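Local coordinates for protein peptide chain release factor subunit 1 (Methanosarcina mazei, PDB 3IR9) that probably directs termination of translation at the three stop codons, as one subunit of a heterodimer whose partner binds GTP; this is its zinc-binding C-terminal domain, at residues S69-C81 / G85-P96. Numbering follows the deposited sequence.
Sequences SEDLRAERVTTKC and GYENKWTRRWKP. With ZN (zinc ion), chain C.
Val77 lies over one face of the Trp90 indole, a CH-pi contact with CB 4.3 Å from the centroid of the five-membered ring. Trp90 holds CG between its backbone N and carbonyl carbon (chi1 52°), which turns the ring so that its face meets Val77. Val77 CG2 also packs on Arg92 CG at 3.9 Å, and Thr79 CG2 sits near the indole edge. This is the tighter side, and Val77 also touches Val115 of strand 113-120. Strands 75-81 and 87-92 form an antiparallel beta hairpin, which strand 113-120 extends to a three-stranded sheet. At its tip Cys81 N donates to Tyr86 O at 2.9 Å, while Cys81 SG binds the zinc ion in a site that also includes Cys84, Cys106 and Cys109. The solvent side is at Lys80, Glu87 and Lys89, where Lys89 NZ makes a weak salt bridge to Glu87 OE1. On that face the Arg76 guanidinium lies across the backbone of Lys89 and Trp90. Thr91 OG1 bonds mainly to Glu51; Arg76 NH1 is a less certain partner. A leucine in place of Arg76 would probably cover less of that backbone and lose the weak ion pair with Glu51. At the hairpin's other end, Glu75 OE1 meets Arg92 NH2 in a long salt bridge of 3.8 Å.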
loop_
_atom_site.group_PDB
_atom_site.type_symbol
_atom_site.label_atom_id
_atom_site.label_comp_id
_atom_site.label_asym_id
_atom_site.label_seq_id
_atom_site.Cartn_x
_atom_site.Cartn_y
_atom_site.Cartn_z
ATOM N N SER A 69 1.257 -3.290 -16.819
ATOM C CA SER A 69 0.885 -2.251 -15.856
ATOM C C SER A 69 0.596 -2.864 -14.492
ATOM O O SER A 69 0.184 -4.017 -14.393
ATOM C CB SER A 69 -0.325 -1.440 -16.333
ATOM O OG SER A 69 -0.529 -0.293 -15.522
ATOM N N GLU A 70 0.813 -2.081 -13.444
ATOM C CA GLU A 70 0.557 -2.530 -12.083
ATOM C C GLU A 70 -0.952 -2.517 -11.824
ATOM O O GLU A 70 -1.403 -2.731 -10.700
ATOM C CB GLU A 70 1.290 -1.612 -11.100
ATOM C CG GLU A 70 1.586 -2.198 -9.724
ATOM C CD GLU A 70 2.469 -1.278 -8.889
ATOM O OE1 GLU A 70 3.622 -1.024 -9.296
ATOM O OE2 GLU A 70 2.012 -0.803 -7.827
ATOM N N ASP A 71 -1.728 -2.279 -12.879
ATOM C CA ASP A 71 -3.173 -2.131 -12.748
ATOM C C ASP A 71 -4.000 -3.174 -13.491
ATOM O O ASP A 71 -5.232 -3.130 -13.460
ATOM C CB ASP A 71 -3.586 -0.742 -13.218
ATOM C CG ASP A 71 -3.195 0.333 -12.241
ATOM O OD1 ASP A 71 -2.502 0.004 -11.254
ATOM O OD2 ASP A 71 -3.588 1.497 -12.457
ATOM N N LEU A 72 -3.322 -4.098 -14.161
ATOM C CA LEU A 72 -3.990 -5.137 -14.936
ATOM C C LEU A 72 -4.958 -5.938 -14.086
ATOM O O LEU A 72 -4.544 -6.774 -13.277
ATOM C CB LEU A 72 -2.971 -6.098 -15.531
ATOM C CG LEU A 72 -1.943 -5.519 -16.491
ATOM C CD1 LEU A 72 -0.891 -6.571 -16.765
ATOM C CD2 LEU A 72 -2.612 -5.057 -17.777
ATOM N N ARG A 73 -6.246 -5.698 -14.283
ATOM C CA ARG A 73 -7.263 -6.441 -13.560
ATOM C C ARG A 73 -8.037 -7.339 -14.521
ATOM O O ARG A 73 -9.105 -6.964 -14.997
ATOM C CB ARG A 73 -8.199 -5.475 -12.826
ATOM C CG ARG A 73 -7.487 -4.592 -11.806
ATOM C CD ARG A 73 -6.548 -5.431 -10.937
ATOM N NE ARG A 73 -6.168 -4.786 -9.678
ATOM C CZ ARG A 73 -4.922 -4.461 -9.334
ATOM N NH1 ARG A 73 -3.907 -4.711 -10.152
ATOM N NH2 ARG A 73 -4.688 -3.888 -8.163
ATOM N N ALA A 74 -7.489 -8.520 -14.806
ATOM C CA ALA A 74 -8.095 -9.428 -15.783
ATOM C C ALA A 74 -7.521 -10.846 -15.740
ATOM O O ALA A 74 -6.311 -11.029 -15.622
ATOM C CB ALA A 74 -7.958 -8.851 -17.188
ATOM N N GLU A 75 -8.394 -11.846 -15.851
ATOM C CA GLU A 75 -7.957 -13.239 -15.846
ATOM C C GLU A 75 -8.145 -13.897 -17.209
ATOM O O GLU A 75 -8.993 -13.488 -18.002
ATOM C CB GLU A 75 -8.731 -14.057 -14.809
ATOM C CG GLU A 75 -9.236 -13.284 -13.616
ATOM C CD GLU A 75 -10.096 -14.146 -12.716
ATOM O OE1 GLU A 75 -11.340 -14.056 -12.804
ATOM O OE2 GLU A 75 -9.525 -14.937 -11.936
ATOM N N ARG A 76 -7.362 -14.937 -17.461
ATOM C CA ARG A 76 -7.510 -15.730 -18.670
ATOM C C ARG A 76 -8.235 -17.035 -18.353
ATOM O O ARG A 76 -7.773 -17.847 -17.553
ATOM C CB ARG A 76 -6.142 -16.016 -19.293
ATOM C CG ARG A 76 -6.186 -16.789 -20.602
ATOM C CD ARG A 76 -6.990 -16.043 -21.654
ATOM N NE ARG A 76 -6.707 -16.547 -22.991
ATOM C CZ ARG A 76 -7.117 -15.973 -24.114
ATOM N NH1 ARG A 76 -7.844 -14.863 -24.079
ATOM N NH2 ARG A 76 -6.792 -16.515 -25.274
ATOM N N VAL A 77 -9.380 -17.235 -18.990
ATOM C CA VAL A 77 -10.201 -18.401 -18.711
ATOM C C VAL A 77 -10.090 -19.451 -19.813
ATOM O O VAL A 77 -10.400 -19.193 -20.976
ATOM C CB VAL A 77 -11.681 -18.003 -18.540
ATOM C CG1 VAL A 77 -12.482 -19.180 -18.015
ATOM C CG2 VAL A 77 -11.806 -16.798 -17.614
ATOM N N THR A 78 -9.642 -20.644 -19.447
ATOM C CA THR A 78 -9.665 -21.756 -20.383
ATOM C C THR A 78 -10.896 -22.612 -20.118
ATOM O O THR A 78 -11.278 -22.842 -18.968
ATOM C CB THR A 78 -8.398 -22.632 -20.289
ATOM O OG1 THR A 78 -7.240 -21.848 -20.605
ATOM C CG2 THR A 78 -8.490 -23.806 -21.248
ATOM N N THR A 79 -11.524 -23.069 -21.192
ATOM C CA THR A 79 -12.647 -23.984 -21.084
ATOM C C THR A 79 -12.448 -25.145 -22.069
ATOM O O THR A 79 -11.830 -24.979 -23.122
ATOM C CB THR A 79 -13.997 -23.256 -21.326
ATOM O OG1 THR A 79 -14.171 -22.998 -22.723
ATOM C CG2 THR A 79 -14.038 -21.930 -20.570
ATOM N N LYS A 80 -12.950 -26.324 -21.719
ATOM C CA LYS A 80 -12.805 -27.489 -22.583
ATOM C C LYS A 80 -14.036 -28.402 -22.537
ATOM O O LYS A 80 -14.655 -28.584 -21.489
ATOM C CB LYS A 80 -11.546 -28.277 -22.214
ATOM C CG LYS A 80 -10.273 -27.447 -22.202
ATOM C CD LYS A 80 -9.092 -28.304 -21.803
ATOM C CE LYS A 80 -7.902 -27.453 -21.421
ATOM N NZ LYS A 80 -6.851 -28.267 -20.750
ATOM N N CYS A 81 -14.387 -28.974 -23.683
ATOM C CA CYS A 81 -15.555 -29.837 -23.758
ATOM C C CYS A 81 -15.283 -31.182 -23.101
ATOM O O CYS A 81 -14.204 -31.762 -23.241
ATOM C CB CYS A 81 -16.009 -30.028 -25.205
ATOM S SG CYS A 81 -17.514 -30.989 -25.338
ATOM N N GLY A 85 -13.174 -32.686 -28.692
ATOM C CA GLY A 85 -11.945 -31.931 -28.565
ATOM C C GLY A 85 -12.121 -30.428 -28.567
ATOM O O GLY A 85 -11.152 -29.690 -28.738
ATOM N N TYR A 86 -13.348 -29.960 -28.370
ATOM C CA TYR A 86 -13.584 -28.519 -28.365
ATOM C C TYR A 86 -12.902 -27.826 -27.181
ATOM O O TYR A 86 -12.878 -28.358 -26.069
ATOM C CB TYR A 86 -15.085 -28.193 -28.374
ATOM C CG TYR A 86 -15.349 -26.701 -28.370
ATOM C CD1 TYR A 86 -15.192 -25.946 -29.527
ATOM C CD2 TYR A 86 -15.722 -26.041 -27.206
ATOM C CE1 TYR A 86 -15.407 -24.577 -29.529
ATOM C CE2 TYR A 86 -15.946 -24.667 -27.198
ATOM C CZ TYR A 86 -15.788 -23.941 -28.365
ATOM O OH TYR A 86 -16.013 -22.578 -28.376
ATOM N N GLU A 87 -12.341 -26.645 -27.432
ATOM C CA GLU A 87 -11.813 -25.790 -26.368
ATOM C C GLU A 87 -11.824 -24.322 -26.787
ATOM O O GLU A 87 -11.874 -23.998 -27.974
ATOM C CB GLU A 87 -10.391 -26.202 -25.961
ATOM C CG GLU A 87 -9.297 -25.358 -26.612
ATOM C CD GLU A 87 -7.893 -25.765 -26.195
ATOM O OE1 GLU A 87 -6.972 -24.932 -26.334
ATOM O OE2 GLU A 87 -7.707 -26.914 -25.737
ATOM N N ASN A 88 -11.780 -23.434 -25.803
ATOM C CA ASN A 88 -11.599 -22.014 -26.071
ATOM C C ASN A 88 -10.955 -21.315 -24.879
ATOM O O ASN A 88 -11.028 -21.807 -23.752
ATOM C CB ASN A 88 -12.926 -21.342 -26.439
ATOM C CG ASN A 88 -13.825 -21.108 -25.237
ATOM O OD1 ASN A 88 -13.552 -20.251 -24.397
ATOM N ND2 ASN A 88 -14.918 -21.857 -25.162
ATOM N N LYS A 89 -10.302 -20.185 -25.138
ATOM C CA LYS A 89 -9.756 -19.349 -24.078
ATOM C C LYS A 89 -10.253 -17.948 -24.329
ATOM O O LYS A 89 -10.717 -17.637 -25.425
ATOM C CB LYS A 89 -8.222 -19.352 -24.078
ATOM C CG LYS A 89 -7.579 -20.716 -23.901
ATOM C CD LYS A 89 -6.081 -20.614 -24.078
ATOM C CE LYS A 89 -5.520 -21.878 -24.692
ATOM N NZ LYS A 89 -5.842 -23.066 -23.869
ATOM N N TRP A 90 -10.161 -17.105 -23.310
ATOM C CA TRP A 90 -10.537 -15.711 -23.447
ATOM C C TRP A 90 -10.206 -14.989 -22.160
ATOM O O TRP A 90 -10.053 -15.605 -21.107
ATOM C CB TRP A 90 -12.022 -15.562 -23.799
ATOM C CG TRP A 90 -12.947 -16.296 -22.880
ATOM C CD1 TRP A 90 -13.148 -17.645 -22.822
ATOM C CD2 TRP A 90 -13.808 -15.718 -21.892
ATOM N NE1 TRP A 90 -14.077 -17.945 -21.852
ATOM C CE2 TRP A 90 -14.497 -16.780 -21.266
ATOM C CE3 TRP A 90 -14.057 -14.407 -21.471
ATOM C CZ2 TRP A 90 -15.421 -16.570 -20.239
ATOM C CZ3 TRP A 90 -14.977 -14.200 -20.453
ATOM C CH2 TRP A 90 -15.646 -15.276 -19.847
ATOM N N THR A 91 -10.081 -13.678 -22.245
ATOM C CA THR A 91 -9.735 -12.913 -21.070
ATOM C C THR A 91 -10.929 -12.118 -20.573
ATOM O O THR A 91 -11.597 -11.418 -21.336
ATOM C CB THR A 91 -8.539 -11.994 -21.334
ATOM O OG1 THR A 91 -7.376 -12.797 -21.564
ATOM C CG2 THR A 91 -8.291 -11.088 -20.139
ATOM N N ARG A 92 -11.199 -12.251 -19.281
ATOM C CA ARG A 92 -12.290 -11.529 -18.655
ATOM C C ARG A 92 -11.744 -10.670 -17.528
ATOM O O ARG A 92 -10.880 -11.102 -16.763
ATOM C CB ARG A 92 -13.366 -12.499 -18.143
ATOM C CG ARG A 92 -13.040 -13.215 -16.835
ATOM C CD ARG A 92 -13.805 -12.608 -15.666
ATOM N NE ARG A 92 -15.200 -13.041 -15.646
ATOM C CZ ARG A 92 -15.740 -13.778 -14.681
ATOM N NH1 ARG A 92 -17.018 -14.131 -14.747
ATOM N NH2 ARG A 92 -15.002 -14.154 -13.644
ATOM N N ARG A 93 -12.232 -9.439 -17.451
ATOM C CA ARG A 93 -11.883 -8.543 -16.361
ATOM C C ARG A 93 -12.501 -9.091 -15.083
ATOM O O ARG A 93 -13.714 -9.287 -15.027
ATOM C CB ARG A 93 -12.441 -7.153 -16.650
ATOM C CG ARG A 93 -11.943 -6.062 -15.725
ATOM C CD ARG A 93 -12.911 -4.897 -15.745
ATOM N NE ARG A 93 -13.542 -4.753 -17.055
ATOM C CZ ARG A 93 -13.280 -3.774 -17.914
ATOM N NH1 ARG A 93 -12.398 -2.833 -17.602
ATOM N NH2 ARG A 93 -13.908 -3.731 -19.081
ATOM N N TRP A 94 -11.689 -9.354 -14.059
ATOM C CA TRP A 94 -12.215 -9.899 -12.809
ATOM C C TRP A 94 -13.053 -8.882 -12.041
ATOM O O TRP A 94 -12.743 -7.689 -12.019
ATOM C CB TRP A 94 -11.101 -10.435 -11.904
ATOM C CG TRP A 94 -11.560 -10.654 -10.476
ATOM C CD1 TRP A 94 -11.255 -9.883 -9.391
ATOM C CD2 TRP A 94 -12.415 -11.705 -9.990
ATOM N NE1 TRP A 94 -11.859 -10.388 -8.259
ATOM C CE2 TRP A 94 -12.576 -11.505 -8.600
ATOM C CE3 TRP A 94 -13.055 -12.794 -10.593
ATOM C CZ2 TRP A 94 -13.351 -12.355 -7.807
ATOM C CZ3 TRP A 94 -13.825 -13.637 -9.800
ATOM C CH2 TRP A 94 -13.966 -13.411 -8.424
ATOM N N LYS A 95 -14.118 -9.377 -11.417
ATOM C CA LYS A 95 -14.998 -8.589 -10.565
ATOM C C LYS A 95 -15.422 -9.500 -9.407
ATOM O O LYS A 95 -15.241 -10.716 -9.489
ATOM C CB LYS A 95 -16.215 -8.093 -11.354
ATOM C CG LYS A 95 -15.909 -7.007 -12.392
ATOM C CD LYS A 95 -15.452 -5.717 -11.732
ATOM C CE LYS A 95 -16.515 -5.170 -10.789
ATOM N NZ LYS A 95 -16.073 -3.921 -10.108
ATOM N N PRO A 96 -15.976 -8.921 -8.323
ATOM C CA PRO A 96 -16.365 -9.686 -7.130
ATOM C C PRO A 96 -16.734 -11.144 -7.411
ATOM O O PRO A 96 -17.242 -11.824 -6.518
ATOM C CB PRO A 96 -17.590 -8.922 -6.632
ATOM C CG PRO A 96 -17.297 -7.487 -6.997
ATOM C CD PRO A 96 -16.374 -7.504 -8.206
HETATM ZN ZN ZN C . -18.214 -31.219 -27.621
#